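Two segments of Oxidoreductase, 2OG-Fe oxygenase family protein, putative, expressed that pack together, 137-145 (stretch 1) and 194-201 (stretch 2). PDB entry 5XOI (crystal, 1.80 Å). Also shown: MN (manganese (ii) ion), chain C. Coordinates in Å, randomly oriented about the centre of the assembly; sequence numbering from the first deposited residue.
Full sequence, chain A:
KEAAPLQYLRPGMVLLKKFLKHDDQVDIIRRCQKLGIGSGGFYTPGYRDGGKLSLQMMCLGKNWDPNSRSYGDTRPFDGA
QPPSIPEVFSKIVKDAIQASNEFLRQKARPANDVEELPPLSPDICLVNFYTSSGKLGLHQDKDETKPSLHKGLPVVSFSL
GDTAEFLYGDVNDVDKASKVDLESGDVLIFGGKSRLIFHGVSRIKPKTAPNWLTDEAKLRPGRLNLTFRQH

Stretch 1, residues 137-145: GLHQDKDET
Stretch 2 (194-201) SRLIFHGV

How do the two backbones meet? Gly137, Leu138 and His139 run as a strand against Phe198 to Val201, nearly antiparallel at 154°, the axes approaching to 4.2 Å. His139 and His199 form the bridging pair, CA to CA 5.5 Å, in extended conformations (phi/psi -161/162 and -159/163). His139 N donates to His199 O at 3.0 Å, and His199 N donates to His139 O at 2.9 Å. The register sets Leu138 beside Gly200 (CA–CA 4.6 Å) and Gln140 beside Phe198 (CA–CA 4.7 Å). Gly200, at phi/psi -179/-174, suits its place: an ideal CB there would lie 2.9 Å from Gly137 O, a clash. Contacts from Leu138 CA to His199 O (3.2 Å) and Phe198 CA to His139 O (3.3 Å) reinforce the pairing.

What does the manganese ion add? Both histidines project from the same face of the sheet with chi1 p (65° for His139, 58° for His199) and chi2 near -80°, bringing both rings to one metal. His139 NE2, His199 NE2 and Asp141 OD1 each bind MN at 2.2 Å; water 2 lies 2.3 Å from MN, and one further ligand comes from elsewhere in the structure. Asp141, chi1 m (-75°) and chi2 0°, points toward stretch 2, and its OD2 accepts a 2.5 Å hydrogen bond from water 2. Each ring is steadied within its own stretch: His139 ND1 donates to Gly137 O and His199 ND1 to Ile197 O, both at 2.9 Å. That leaves NE2 for the metal. The ring planes are oblique, at 59°, with centroids 4.3 Å apart.

Which polar contacts extend the join beyond the strands? Ser194 to Ile197 form a type I turn, closed by Ile197 N to Ser194 O at 3.2 Å. Gln140 NE2 reaches the turn's Leu196 O at 2.9 Å. Arg195 (chi1 t, chi2 p, chi3 t, chi4 81°) places its guanidinium so that NH1 donates to Asp141 O at 2.8 Å, near the guanidinium plane. Water 1 accepts from Asp141 N at 2.9 Å and donates to Arg195 O and Ile197 O, each at 2.8 Å.

What packs against the Phe198 ring and the strand backbone? Gln140 (chi1 m, chi2 t, chi3 -58°) lays its CG 3.5 Å from the centroid of the Phe198 ring (chi1 m, chi2 84°), 7° off the normal, so CG and the amide carbon CD both lie over one face of the ring, and from there NE2 donates its hydrogen bond to Leu196 O. Leu138 (m, t) brings CD2 to 3.9 Å from Gly200 N. Altogether 645 Å² is buried between the stretches.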

# COMPACT_ATOMS: atom_id res chain seq x y z
N GLY A 137 10.36 -8.62 -1.09
CA GLY A 137 10.30 -9.64 -2.13
C GLY A 137 8.89 -9.93 -2.62
O GLY A 137 7.89 -9.54 -2.02
N LEU A 138 8.81 -10.63 -3.76
CA LEU A 138 7.51 -10.98 -4.33
C LEU A 138 6.67 -11.80 -3.35
O LEU A 138 7.15 -12.77 -2.75
CB LEU A 138 7.69 -11.76 -5.64
CG LEU A 138 8.32 -10.98 -6.79
CD1 LEU A 138 8.43 -11.88 -8.00
CD2 LEU A 138 7.47 -9.74 -7.11
N HIS A 139 5.40 -11.44 -3.23
CA HIS A 139 4.46 -12.14 -2.35
C HIS A 139 3.04 -11.80 -2.79
O HIS A 139 2.80 -10.81 -3.49
CB HIS A 139 4.64 -11.72 -0.89
CG HIS A 139 4.29 -10.29 -0.68
ND1 HIS A 139 5.17 -9.26 -0.98
CD2 HIS A 139 3.14 -9.70 -0.28
CE1 HIS A 139 4.57 -8.10 -0.74
NE2 HIS A 139 3.35 -8.34 -0.32
N GLN A 140 2.11 -12.63 -2.35
CA GLN A 140 0.68 -12.37 -2.47
C GLN A 140 0.14 -11.82 -1.15
O GLN A 140 0.58 -12.22 -0.07
CB GLN A 140 -0.07 -13.65 -2.83
CG GLN A 140 0.23 -14.19 -4.22
CD GLN A 140 -0.50 -15.49 -4.48
OE1 GLN A 140 -0.31 -16.48 -3.75
NE2 GLN A 140 -1.34 -15.51 -5.51
N ASP A 141 -0.84 -10.92 -1.24
CA ASP A 141 -1.59 -10.49 -0.06
C ASP A 141 -2.67 -11.54 0.16
O ASP A 141 -3.80 -11.42 -0.32
CB ASP A 141 -2.19 -9.10 -0.24
CG ASP A 141 -1.15 -7.99 -0.14
OD1 ASP A 141 0.05 -8.27 0.08
OD2 ASP A 141 -1.55 -6.82 -0.28
N LYS A 142 -2.32 -12.61 0.87
CA LYS A 142 -3.19 -13.78 0.96
C LYS A 142 -3.65 -14.07 2.38
O LYS A 142 -4.16 -15.17 2.63
CB LYS A 142 -2.46 -14.99 0.38
CG LYS A 142 -1.18 -15.33 1.13
CD LYS A 142 -0.39 -16.43 0.45
CE LYS A 142 0.80 -16.85 1.30
NZ LYS A 142 1.26 -18.22 0.93
N ASP A 143 -3.48 -13.14 3.32
CA ASP A 143 -3.80 -13.41 4.72
C ASP A 143 -5.18 -12.90 5.15
O ASP A 143 -5.58 -13.16 6.29
CB ASP A 143 -2.73 -12.79 5.63
CG ASP A 143 -1.36 -13.43 5.44
OD1 ASP A 143 -1.29 -14.58 4.96
OD2 ASP A 143 -0.34 -12.77 5.78
N GLU A 144 -5.89 -12.18 4.28
CA GLU A 144 -7.26 -11.77 4.57
C GLU A 144 -8.21 -12.97 4.52
O GLU A 144 -7.87 -14.04 4.00
CB GLU A 144 -7.71 -10.70 3.57
N THR A 145 -9.42 -12.79 5.05
CA THR A 145 -10.37 -13.90 5.12
C THR A 145 -10.78 -14.35 3.72
O THR A 145 -10.73 -13.58 2.75
CB THR A 145 -11.60 -13.53 5.95
OG1 THR A 145 -12.41 -12.55 5.28
CG2 THR A 145 -11.19 -13.00 7.31
N SER A 194 -7.12 -9.02 -10.25
CA SER A 194 -5.74 -8.74 -9.86
C SER A 194 -5.51 -8.82 -8.35
O SER A 194 -4.41 -8.48 -7.89
CB SER A 194 -5.31 -7.36 -10.37
OG SER A 194 -5.11 -7.40 -11.76
N ARG A 195 -6.50 -9.26 -7.57
CA ARG A 195 -6.39 -9.17 -6.11
C ARG A 195 -5.23 -10.01 -5.59
O ARG A 195 -4.62 -9.67 -4.57
CB ARG A 195 -7.71 -9.59 -5.47
CG ARG A 195 -7.73 -9.61 -3.93
CD ARG A 195 -7.23 -8.30 -3.33
NE ARG A 195 -7.29 -8.34 -1.87
CZ ARG A 195 -6.36 -8.92 -1.13
NH1 ARG A 195 -5.31 -9.48 -1.71
NH2 ARG A 195 -6.47 -8.94 0.20
N LEU A 196 -4.88 -11.10 -6.28
CA LEU A 196 -3.86 -12.02 -5.80
C LEU A 196 -2.56 -11.95 -6.61
O LEU A 196 -1.81 -12.93 -6.67
CB LEU A 196 -4.42 -13.44 -5.78
CG LEU A 196 -5.41 -13.68 -4.64
CD1 LEU A 196 -5.89 -15.13 -4.60
CD2 LEU A 196 -4.76 -13.29 -3.31
N ILE A 197 -2.27 -10.80 -7.23
CA ILE A 197 -1.00 -10.68 -7.93
C ILE A 197 0.15 -10.87 -6.95
O ILE A 197 0.08 -10.46 -5.78
CB ILE A 197 -0.87 -9.33 -8.67
CG1 ILE A 197 -1.12 -8.16 -7.70
CG2 ILE A 197 -1.80 -9.30 -9.88
CD1 ILE A 197 -0.72 -6.79 -8.29
N PHE A 198 1.21 -11.51 -7.42
CA PHE A 198 2.49 -11.43 -6.73
C PHE A 198 3.08 -10.04 -6.94
O PHE A 198 3.01 -9.48 -8.03
CB PHE A 198 3.45 -12.50 -7.26
CG PHE A 198 3.19 -13.89 -6.73
CD1 PHE A 198 2.24 -14.71 -7.33
CD2 PHE A 198 3.91 -14.38 -5.65
CE1 PHE A 198 2.00 -15.99 -6.85
CE2 PHE A 198 3.67 -15.67 -5.15
CZ PHE A 198 2.72 -16.47 -5.75
N HIS A 199 3.67 -9.47 -5.89
CA HIS A 199 4.13 -8.09 -6.02
C HIS A 199 5.20 -7.82 -4.97
O HIS A 199 5.36 -8.57 -4.00
CB HIS A 199 2.98 -7.08 -5.88
CG HIS A 199 2.24 -7.21 -4.59
ND1 HIS A 199 1.27 -8.16 -4.39
CD2 HIS A 199 2.38 -6.55 -3.42
CE1 HIS A 199 0.82 -8.07 -3.15
NE2 HIS A 199 1.48 -7.10 -2.54
N GLY A 200 5.95 -6.75 -5.19
CA GLY A 200 6.99 -6.40 -4.23
C GLY A 200 7.71 -5.14 -4.67
O GLY A 200 7.33 -4.49 -5.65
N VAL A 201 8.76 -4.80 -3.92
CA VAL A 201 9.51 -3.58 -4.15
C VAL A 201 10.95 -3.99 -4.40
O VAL A 201 11.62 -4.53 -3.51
CB VAL A 201 9.41 -2.59 -2.97
CG1 VAL A 201 10.37 -1.42 -3.18
CG2 VAL A 201 7.98 -2.04 -2.85
MN MN C . 1.68 -6.86 -0.35
O HOH W 1 -1.90 -10.08 -3.85
O HOH W 2 0.20 -5.07 -0.39